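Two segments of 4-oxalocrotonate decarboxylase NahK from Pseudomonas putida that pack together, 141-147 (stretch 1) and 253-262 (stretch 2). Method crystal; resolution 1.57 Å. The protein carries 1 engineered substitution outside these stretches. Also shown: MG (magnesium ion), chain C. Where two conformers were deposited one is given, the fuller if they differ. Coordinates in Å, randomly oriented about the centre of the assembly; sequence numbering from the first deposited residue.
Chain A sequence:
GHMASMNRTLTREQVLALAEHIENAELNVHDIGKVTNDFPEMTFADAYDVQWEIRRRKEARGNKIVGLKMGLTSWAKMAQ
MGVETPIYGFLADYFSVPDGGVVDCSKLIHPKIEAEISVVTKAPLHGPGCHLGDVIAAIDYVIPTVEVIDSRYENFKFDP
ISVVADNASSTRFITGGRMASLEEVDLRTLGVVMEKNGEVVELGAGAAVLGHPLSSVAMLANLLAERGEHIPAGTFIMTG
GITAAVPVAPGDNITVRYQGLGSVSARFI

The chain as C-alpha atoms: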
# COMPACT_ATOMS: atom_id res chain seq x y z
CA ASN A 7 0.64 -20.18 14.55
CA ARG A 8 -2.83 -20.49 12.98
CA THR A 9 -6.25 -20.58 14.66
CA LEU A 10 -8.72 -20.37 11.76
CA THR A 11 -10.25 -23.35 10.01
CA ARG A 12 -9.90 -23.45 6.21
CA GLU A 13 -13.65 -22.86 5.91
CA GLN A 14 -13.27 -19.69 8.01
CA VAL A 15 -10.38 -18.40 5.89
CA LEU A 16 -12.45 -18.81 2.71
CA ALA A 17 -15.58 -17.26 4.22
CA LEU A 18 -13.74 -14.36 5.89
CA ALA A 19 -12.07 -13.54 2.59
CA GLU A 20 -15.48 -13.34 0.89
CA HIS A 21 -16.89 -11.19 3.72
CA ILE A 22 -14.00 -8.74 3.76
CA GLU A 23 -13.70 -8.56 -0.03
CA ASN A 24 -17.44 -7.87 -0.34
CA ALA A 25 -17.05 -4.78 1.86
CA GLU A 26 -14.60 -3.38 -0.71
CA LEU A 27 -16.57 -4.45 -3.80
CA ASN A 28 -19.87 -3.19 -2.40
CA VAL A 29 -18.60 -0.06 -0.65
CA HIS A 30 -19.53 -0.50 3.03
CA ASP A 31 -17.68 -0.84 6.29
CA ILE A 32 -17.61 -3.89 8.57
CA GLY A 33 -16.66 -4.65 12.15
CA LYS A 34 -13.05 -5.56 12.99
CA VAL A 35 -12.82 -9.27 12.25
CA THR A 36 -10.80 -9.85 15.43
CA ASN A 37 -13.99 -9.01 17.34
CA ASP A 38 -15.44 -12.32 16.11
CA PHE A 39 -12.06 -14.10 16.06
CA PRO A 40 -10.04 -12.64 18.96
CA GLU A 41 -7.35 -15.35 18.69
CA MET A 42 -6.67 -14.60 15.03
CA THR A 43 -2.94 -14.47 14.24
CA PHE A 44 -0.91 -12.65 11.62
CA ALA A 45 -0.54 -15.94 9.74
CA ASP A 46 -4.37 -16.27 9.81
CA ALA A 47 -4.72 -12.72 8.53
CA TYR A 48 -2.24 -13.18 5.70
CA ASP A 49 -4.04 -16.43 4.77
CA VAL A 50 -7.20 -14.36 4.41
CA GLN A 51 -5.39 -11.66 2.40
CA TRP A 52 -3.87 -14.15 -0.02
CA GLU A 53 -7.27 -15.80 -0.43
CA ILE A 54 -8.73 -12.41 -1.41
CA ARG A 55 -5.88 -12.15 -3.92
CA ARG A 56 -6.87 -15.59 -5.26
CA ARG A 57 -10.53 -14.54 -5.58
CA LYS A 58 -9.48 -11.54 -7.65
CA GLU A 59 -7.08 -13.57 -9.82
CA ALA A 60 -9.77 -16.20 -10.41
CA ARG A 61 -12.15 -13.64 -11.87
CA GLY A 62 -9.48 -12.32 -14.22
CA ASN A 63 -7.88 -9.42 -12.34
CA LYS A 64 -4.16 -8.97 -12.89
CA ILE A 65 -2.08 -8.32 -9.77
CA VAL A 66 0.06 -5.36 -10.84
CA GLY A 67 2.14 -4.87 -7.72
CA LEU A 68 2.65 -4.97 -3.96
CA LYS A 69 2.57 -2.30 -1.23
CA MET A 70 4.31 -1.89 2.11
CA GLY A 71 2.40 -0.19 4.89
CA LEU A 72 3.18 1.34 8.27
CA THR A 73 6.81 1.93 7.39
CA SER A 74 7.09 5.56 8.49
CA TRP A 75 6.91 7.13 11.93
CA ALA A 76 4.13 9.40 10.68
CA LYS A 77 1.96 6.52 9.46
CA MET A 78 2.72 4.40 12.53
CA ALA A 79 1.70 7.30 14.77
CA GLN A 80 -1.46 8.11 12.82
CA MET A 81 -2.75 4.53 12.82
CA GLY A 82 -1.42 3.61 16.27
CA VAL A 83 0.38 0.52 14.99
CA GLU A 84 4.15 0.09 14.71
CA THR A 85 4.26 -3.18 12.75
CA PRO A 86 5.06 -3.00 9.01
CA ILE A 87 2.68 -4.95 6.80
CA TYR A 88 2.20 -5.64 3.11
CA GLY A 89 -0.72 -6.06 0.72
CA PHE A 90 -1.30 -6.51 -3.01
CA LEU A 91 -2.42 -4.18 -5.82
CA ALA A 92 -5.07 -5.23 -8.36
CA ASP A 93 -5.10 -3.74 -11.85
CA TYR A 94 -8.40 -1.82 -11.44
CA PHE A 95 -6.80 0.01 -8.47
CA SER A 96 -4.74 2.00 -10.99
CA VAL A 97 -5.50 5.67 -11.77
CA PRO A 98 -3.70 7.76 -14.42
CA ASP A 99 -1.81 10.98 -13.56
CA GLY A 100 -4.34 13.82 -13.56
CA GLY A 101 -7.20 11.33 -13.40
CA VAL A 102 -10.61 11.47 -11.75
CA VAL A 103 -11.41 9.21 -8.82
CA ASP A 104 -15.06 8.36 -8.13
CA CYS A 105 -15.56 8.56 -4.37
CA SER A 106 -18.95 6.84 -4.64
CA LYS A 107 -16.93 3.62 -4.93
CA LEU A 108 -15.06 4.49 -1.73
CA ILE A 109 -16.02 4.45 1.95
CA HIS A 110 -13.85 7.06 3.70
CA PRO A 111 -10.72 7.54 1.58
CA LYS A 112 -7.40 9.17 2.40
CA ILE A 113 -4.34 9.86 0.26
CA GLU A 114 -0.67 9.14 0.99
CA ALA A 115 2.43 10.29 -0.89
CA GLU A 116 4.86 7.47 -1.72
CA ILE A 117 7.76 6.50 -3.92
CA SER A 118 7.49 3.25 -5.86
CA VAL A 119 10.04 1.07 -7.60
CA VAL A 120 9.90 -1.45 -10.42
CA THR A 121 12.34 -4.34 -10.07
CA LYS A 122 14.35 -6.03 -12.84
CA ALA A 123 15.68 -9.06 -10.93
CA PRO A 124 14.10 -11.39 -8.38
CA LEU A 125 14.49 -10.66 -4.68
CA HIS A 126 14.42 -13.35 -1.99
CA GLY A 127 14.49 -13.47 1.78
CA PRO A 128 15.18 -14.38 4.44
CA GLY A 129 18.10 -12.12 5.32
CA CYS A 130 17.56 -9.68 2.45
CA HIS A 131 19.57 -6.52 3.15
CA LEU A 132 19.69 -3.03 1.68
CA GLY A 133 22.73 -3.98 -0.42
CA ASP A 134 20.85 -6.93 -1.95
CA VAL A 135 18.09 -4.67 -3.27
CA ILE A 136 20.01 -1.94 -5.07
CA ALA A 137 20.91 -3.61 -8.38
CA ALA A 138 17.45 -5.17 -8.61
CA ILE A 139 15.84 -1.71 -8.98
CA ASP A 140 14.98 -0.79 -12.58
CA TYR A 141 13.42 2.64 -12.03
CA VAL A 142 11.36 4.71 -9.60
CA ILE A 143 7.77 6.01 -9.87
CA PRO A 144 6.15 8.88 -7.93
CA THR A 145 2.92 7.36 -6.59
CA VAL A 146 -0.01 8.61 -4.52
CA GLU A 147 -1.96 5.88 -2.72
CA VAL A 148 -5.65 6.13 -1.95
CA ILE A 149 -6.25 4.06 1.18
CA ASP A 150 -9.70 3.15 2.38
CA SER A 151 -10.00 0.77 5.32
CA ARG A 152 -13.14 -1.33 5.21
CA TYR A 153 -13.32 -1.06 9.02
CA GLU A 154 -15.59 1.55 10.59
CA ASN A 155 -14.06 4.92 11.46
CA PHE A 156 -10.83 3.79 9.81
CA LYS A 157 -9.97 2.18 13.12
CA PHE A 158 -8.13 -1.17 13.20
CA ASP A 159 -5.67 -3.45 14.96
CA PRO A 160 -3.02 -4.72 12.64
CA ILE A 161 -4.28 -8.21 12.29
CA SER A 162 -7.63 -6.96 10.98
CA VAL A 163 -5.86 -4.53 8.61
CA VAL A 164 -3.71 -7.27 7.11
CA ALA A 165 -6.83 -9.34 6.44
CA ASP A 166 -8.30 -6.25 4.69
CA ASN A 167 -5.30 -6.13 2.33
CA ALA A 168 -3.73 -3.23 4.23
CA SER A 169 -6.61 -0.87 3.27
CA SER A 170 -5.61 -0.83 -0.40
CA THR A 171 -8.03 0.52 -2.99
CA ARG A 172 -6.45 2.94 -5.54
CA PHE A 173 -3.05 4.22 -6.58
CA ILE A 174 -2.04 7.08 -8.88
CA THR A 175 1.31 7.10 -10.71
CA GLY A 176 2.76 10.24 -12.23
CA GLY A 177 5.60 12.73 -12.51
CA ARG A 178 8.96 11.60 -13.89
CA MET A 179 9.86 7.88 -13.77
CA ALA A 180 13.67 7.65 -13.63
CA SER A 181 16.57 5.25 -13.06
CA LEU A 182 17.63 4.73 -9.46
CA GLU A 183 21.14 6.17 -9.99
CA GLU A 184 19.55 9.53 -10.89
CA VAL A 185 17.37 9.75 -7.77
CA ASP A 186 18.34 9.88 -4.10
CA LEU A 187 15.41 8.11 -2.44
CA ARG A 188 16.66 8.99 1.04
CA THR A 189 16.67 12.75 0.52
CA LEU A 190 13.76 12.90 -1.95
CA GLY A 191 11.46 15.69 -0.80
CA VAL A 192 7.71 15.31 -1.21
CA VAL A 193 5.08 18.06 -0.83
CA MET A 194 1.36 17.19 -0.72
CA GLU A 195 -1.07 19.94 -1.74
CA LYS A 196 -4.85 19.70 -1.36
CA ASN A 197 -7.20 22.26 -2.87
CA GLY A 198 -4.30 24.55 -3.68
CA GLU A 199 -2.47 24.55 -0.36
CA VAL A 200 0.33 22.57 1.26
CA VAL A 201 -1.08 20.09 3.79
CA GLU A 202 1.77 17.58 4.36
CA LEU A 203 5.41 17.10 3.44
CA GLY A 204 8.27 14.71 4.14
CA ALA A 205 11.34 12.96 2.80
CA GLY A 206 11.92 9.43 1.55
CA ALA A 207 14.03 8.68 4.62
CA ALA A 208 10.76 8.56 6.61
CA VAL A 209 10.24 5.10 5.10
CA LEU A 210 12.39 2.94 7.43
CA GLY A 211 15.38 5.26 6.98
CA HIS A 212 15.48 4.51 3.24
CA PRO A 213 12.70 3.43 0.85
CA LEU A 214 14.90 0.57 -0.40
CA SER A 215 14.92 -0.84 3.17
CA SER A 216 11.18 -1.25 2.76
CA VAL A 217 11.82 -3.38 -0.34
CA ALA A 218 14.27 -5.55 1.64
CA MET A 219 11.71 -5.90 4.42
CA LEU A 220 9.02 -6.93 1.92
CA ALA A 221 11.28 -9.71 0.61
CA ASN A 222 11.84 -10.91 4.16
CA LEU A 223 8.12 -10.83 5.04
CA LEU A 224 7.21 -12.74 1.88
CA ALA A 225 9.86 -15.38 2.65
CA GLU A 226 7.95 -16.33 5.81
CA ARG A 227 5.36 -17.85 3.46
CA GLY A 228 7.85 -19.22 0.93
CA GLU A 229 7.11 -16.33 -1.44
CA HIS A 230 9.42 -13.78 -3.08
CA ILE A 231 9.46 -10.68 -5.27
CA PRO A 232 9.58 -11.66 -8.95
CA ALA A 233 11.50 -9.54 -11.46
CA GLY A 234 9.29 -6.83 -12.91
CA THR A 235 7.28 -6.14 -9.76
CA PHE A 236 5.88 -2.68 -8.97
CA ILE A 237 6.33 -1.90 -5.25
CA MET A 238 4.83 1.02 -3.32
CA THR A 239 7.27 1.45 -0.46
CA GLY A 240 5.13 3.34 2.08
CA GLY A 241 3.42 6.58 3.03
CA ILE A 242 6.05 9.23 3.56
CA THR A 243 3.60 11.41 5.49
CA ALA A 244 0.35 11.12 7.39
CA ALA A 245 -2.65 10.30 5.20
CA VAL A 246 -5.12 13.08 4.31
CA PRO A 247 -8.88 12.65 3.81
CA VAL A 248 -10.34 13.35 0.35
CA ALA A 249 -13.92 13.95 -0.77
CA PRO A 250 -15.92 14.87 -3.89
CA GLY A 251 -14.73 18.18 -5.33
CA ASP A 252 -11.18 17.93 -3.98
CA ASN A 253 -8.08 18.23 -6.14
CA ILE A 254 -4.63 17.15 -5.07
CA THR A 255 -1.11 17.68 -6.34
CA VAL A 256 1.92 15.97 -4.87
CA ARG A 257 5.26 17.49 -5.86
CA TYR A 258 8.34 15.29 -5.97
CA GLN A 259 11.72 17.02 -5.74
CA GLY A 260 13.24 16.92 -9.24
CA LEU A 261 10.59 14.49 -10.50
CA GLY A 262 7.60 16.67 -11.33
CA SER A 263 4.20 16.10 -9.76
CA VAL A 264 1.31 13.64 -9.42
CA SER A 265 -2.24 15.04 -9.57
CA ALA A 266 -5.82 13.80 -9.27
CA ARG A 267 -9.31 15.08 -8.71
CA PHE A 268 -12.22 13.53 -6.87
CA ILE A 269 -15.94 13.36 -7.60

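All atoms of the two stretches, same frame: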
# COMPACT_ATOMS: atom_id res chain seq x y z
N TYR A 141 13.69 1.20 -12.08
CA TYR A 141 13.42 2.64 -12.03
C TYR A 141 12.44 2.96 -10.91
O TYR A 141 11.90 2.06 -10.25
CB TYR A 141 12.90 3.14 -13.39
CG TYR A 141 11.68 2.42 -13.92
CD1 TYR A 141 11.80 1.23 -14.63
CD2 TYR A 141 10.41 2.95 -13.73
CE1 TYR A 141 10.67 0.56 -15.12
CE2 TYR A 141 9.28 2.29 -14.21
CZ TYR A 141 9.42 1.11 -14.91
OH TYR A 141 8.30 0.46 -15.38
N VAL A 142 12.22 4.25 -10.68
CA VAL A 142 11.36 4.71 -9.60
C VAL A 142 10.16 5.46 -10.16
O VAL A 142 10.24 6.03 -11.25
CB VAL A 142 12.15 5.60 -8.62
CG1 VAL A 142 13.46 4.91 -8.23
CG2 VAL A 142 12.41 6.97 -9.23
N ILE A 143 9.04 5.43 -9.43
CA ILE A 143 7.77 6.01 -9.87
C ILE A 143 7.08 6.78 -8.75
O ILE A 143 6.64 6.18 -7.77
CB ILE A 143 6.80 4.91 -10.36
CG1 ILE A 143 7.38 4.17 -11.56
CG2 ILE A 143 5.44 5.51 -10.70
CD1 ILE A 143 6.53 3.00 -12.00
N PRO A 144 6.97 8.12 -8.90
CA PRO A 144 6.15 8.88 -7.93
C PRO A 144 4.73 8.34 -7.90
O PRO A 144 4.14 8.15 -8.96
CB PRO A 144 6.20 10.30 -8.49
CG PRO A 144 7.55 10.38 -9.17
CD PRO A 144 7.67 9.00 -9.84
N THR A 145 4.22 8.03 -6.71
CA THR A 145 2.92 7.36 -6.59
C THR A 145 2.15 7.88 -5.38
O THR A 145 2.68 7.94 -4.27
CB THR A 145 3.09 5.83 -6.42
OG1 THR A 145 3.91 5.30 -7.46
CG2 THR A 145 1.73 5.12 -6.45
N VAL A 146 0.89 8.24 -5.60
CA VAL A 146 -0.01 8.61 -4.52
C VAL A 146 -0.97 7.45 -4.26
O VAL A 146 -1.65 7.00 -5.19
CB VAL A 146 -0.82 9.88 -4.86
CG1 VAL A 146 -1.84 10.21 -3.76
CG2 VAL A 146 0.13 11.06 -5.05
N GLU A 147 -1.00 6.93 -3.03
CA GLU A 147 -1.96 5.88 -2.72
C GLU A 147 -3.26 6.49 -2.23
O GLU A 147 -3.25 7.49 -1.53
CB GLU A 147 -1.45 4.91 -1.65
CG GLU A 147 -2.24 3.59 -1.72
CD GLU A 147 -1.78 2.50 -0.75
OE1 GLU A 147 -0.91 2.76 0.11
OE2 GLU A 147 -2.33 1.38 -0.84
N ASN A 253 -9.18 18.50 -5.23
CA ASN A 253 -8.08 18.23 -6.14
C ASN A 253 -6.81 18.13 -5.33
O ASN A 253 -6.65 18.80 -4.31
CB ASN A 253 -7.96 19.29 -7.23
CG ASN A 253 -7.60 20.64 -6.68
OD1 ASN A 253 -6.41 20.97 -6.54
ND2 ASN A 253 -8.61 21.44 -6.36
N ILE A 254 -5.90 17.27 -5.76
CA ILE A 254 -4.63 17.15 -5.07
C ILE A 254 -3.48 17.21 -6.06
O ILE A 254 -3.62 16.84 -7.24
CB ILE A 254 -4.57 15.84 -4.23
CG1 ILE A 254 -4.62 14.58 -5.10
CG2 ILE A 254 -5.69 15.82 -3.18
CD1 ILE A 254 -3.27 13.94 -5.35
N THR A 255 -2.35 17.71 -5.59
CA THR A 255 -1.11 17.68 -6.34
C THR A 255 0.00 17.34 -5.38
O THR A 255 0.17 18.01 -4.36
CB THR A 255 -0.80 19.03 -7.01
OG1 THR A 255 -1.81 19.33 -7.98
CG2 THR A 255 0.56 18.98 -7.69
N VAL A 256 0.76 16.30 -5.69
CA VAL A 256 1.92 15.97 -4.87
C VAL A 256 3.20 16.22 -5.67
O VAL A 256 3.40 15.64 -6.73
CB VAL A 256 1.88 14.52 -4.37
CG1 VAL A 256 3.10 14.24 -3.52
CG2 VAL A 256 0.60 14.25 -3.57
N ARG A 257 4.05 17.10 -5.15
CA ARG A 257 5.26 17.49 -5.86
C ARG A 257 6.44 16.68 -5.34
O ARG A 257 6.65 16.57 -4.13
CB ARG A 257 5.53 18.99 -5.69
CG ARG A 257 4.33 19.85 -6.07
CD ARG A 257 4.64 21.33 -5.96
NE ARG A 257 3.43 22.10 -6.20
CZ ARG A 257 2.93 22.34 -7.40
NH1 ARG A 257 3.55 21.89 -8.48
NH2 ARG A 257 1.81 23.04 -7.53
N TYR A 258 7.18 16.11 -6.28
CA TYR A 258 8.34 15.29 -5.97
C TYR A 258 9.58 16.03 -6.42
O TYR A 258 9.71 16.38 -7.58
CB TYR A 258 8.24 13.93 -6.68
CG TYR A 258 7.18 13.03 -6.09
CD1 TYR A 258 5.83 13.26 -6.32
CD2 TYR A 258 7.53 11.95 -5.27
CE1 TYR A 258 4.86 12.44 -5.77
CE2 TYR A 258 6.57 11.12 -4.72
CZ TYR A 258 5.24 11.37 -4.96
OH TYR A 258 4.28 10.55 -4.41
N GLN A 259 10.48 16.30 -5.47
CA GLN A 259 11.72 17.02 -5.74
C GLN A 259 12.45 16.47 -6.97
O GLN A 259 12.88 15.31 -6.98
CB GLN A 259 12.61 16.97 -4.51
CG GLN A 259 13.91 17.74 -4.65
CD GLN A 259 14.91 17.34 -3.61
OE1 GLN A 259 14.75 16.31 -2.96
NE2 GLN A 259 15.96 18.14 -3.46
N GLY A 260 12.55 17.30 -8.01
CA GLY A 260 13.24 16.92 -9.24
C GLY A 260 12.54 15.91 -10.14
O GLY A 260 13.09 15.50 -11.16
N LEU A 261 11.33 15.51 -9.76
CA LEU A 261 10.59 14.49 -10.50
C LEU A 261 9.17 14.91 -10.86
O LEU A 261 8.31 14.06 -11.08
CB LEU A 261 10.53 13.18 -9.70
CG LEU A 261 11.86 12.47 -9.40
CD1 LEU A 261 11.59 11.25 -8.53
CD2 LEU A 261 12.57 12.08 -10.69
N GLY A 262 8.92 16.21 -10.91
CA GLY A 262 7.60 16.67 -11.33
C GLY A 262 6.53 16.45 -10.27
O GLY A 262 6.81 16.51 -9.07
MG MG C . 0.45 3.29 1.50
O HOH W 1 1.81 1.83 0.88

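Two strands can pack face to face mainly through their side chains, and the contact between residues 141-147 and 253-262 of this decarboxylase is a compact example. The strand axes come no closer than 8.6 Å and run at 151° to one another, roughly antiparallel. That spacing is too wide for backbone pairing, and no clear hydrogen bond crosses the gap. Most of what fills it is apolar.

At the centre lies P144 against the ring of Y258. The CB of P144 sits 3.5 Å from the centroid of the Y258 ring and only 4° off the ring normal, a CH-pi contact placed almost squarely over one face. The nearest single pair, CB of P144 and CD1 of Y258, is 3.7 Å apart. Such an arrangement suits proline, whose ring carbons bear slightly polarised C-H groups that can approach an aromatic face closely. These two residues also have the most area covered by the other stretch.

Along the strand from this centre, the alternation of a beta strand brings every second side chain to the same side: V142, P144 and V146 all point toward the other stretch, as do I254, V256 and Y258 in return. V146 CG2 lies 3.5 Å from V256 CG2, a tight van der Waals contact; the valine also meets I254 more loosely, the nearest pair being V146 CG1 and I254 CD1 at 4.3 Å. Because the chains run in nearly opposite directions, moving from P144 to V146 on one strand corresponds to moving back from Y258 to V256 on the other.

In the other direction the second strand has already ended, and a type II turn from Y258 to L261 takes over. The turn is closed by the backbone hydrogen bond from L261 N to Y258 O, 2.9 Å, and G260 has the positive phi expected at its third position. L261 points back toward the first strand, so that its CB lies 4.1 Å from CG of P144 and its CD1 4.4 Å from CG2 of V142. The turn thus extends the apolar surface beyond the strand.

The polar edge is found at the tip of the tyrosine. OH of Y258 comes within 3.1 Å of T145 O, a close approach without hydrogen-bond geometry, and is hydrogen-bonded elsewhere in the structure. The CA-to-CB bond of T145 points away from the other stretch, and T145 OG1 donates a hydrogen bond to I143 O at 2.9 Å. Two residues further along, E147 lies beyond the contact and binds the magnesium ion, E147 OE1 to MG being 2.0 Å.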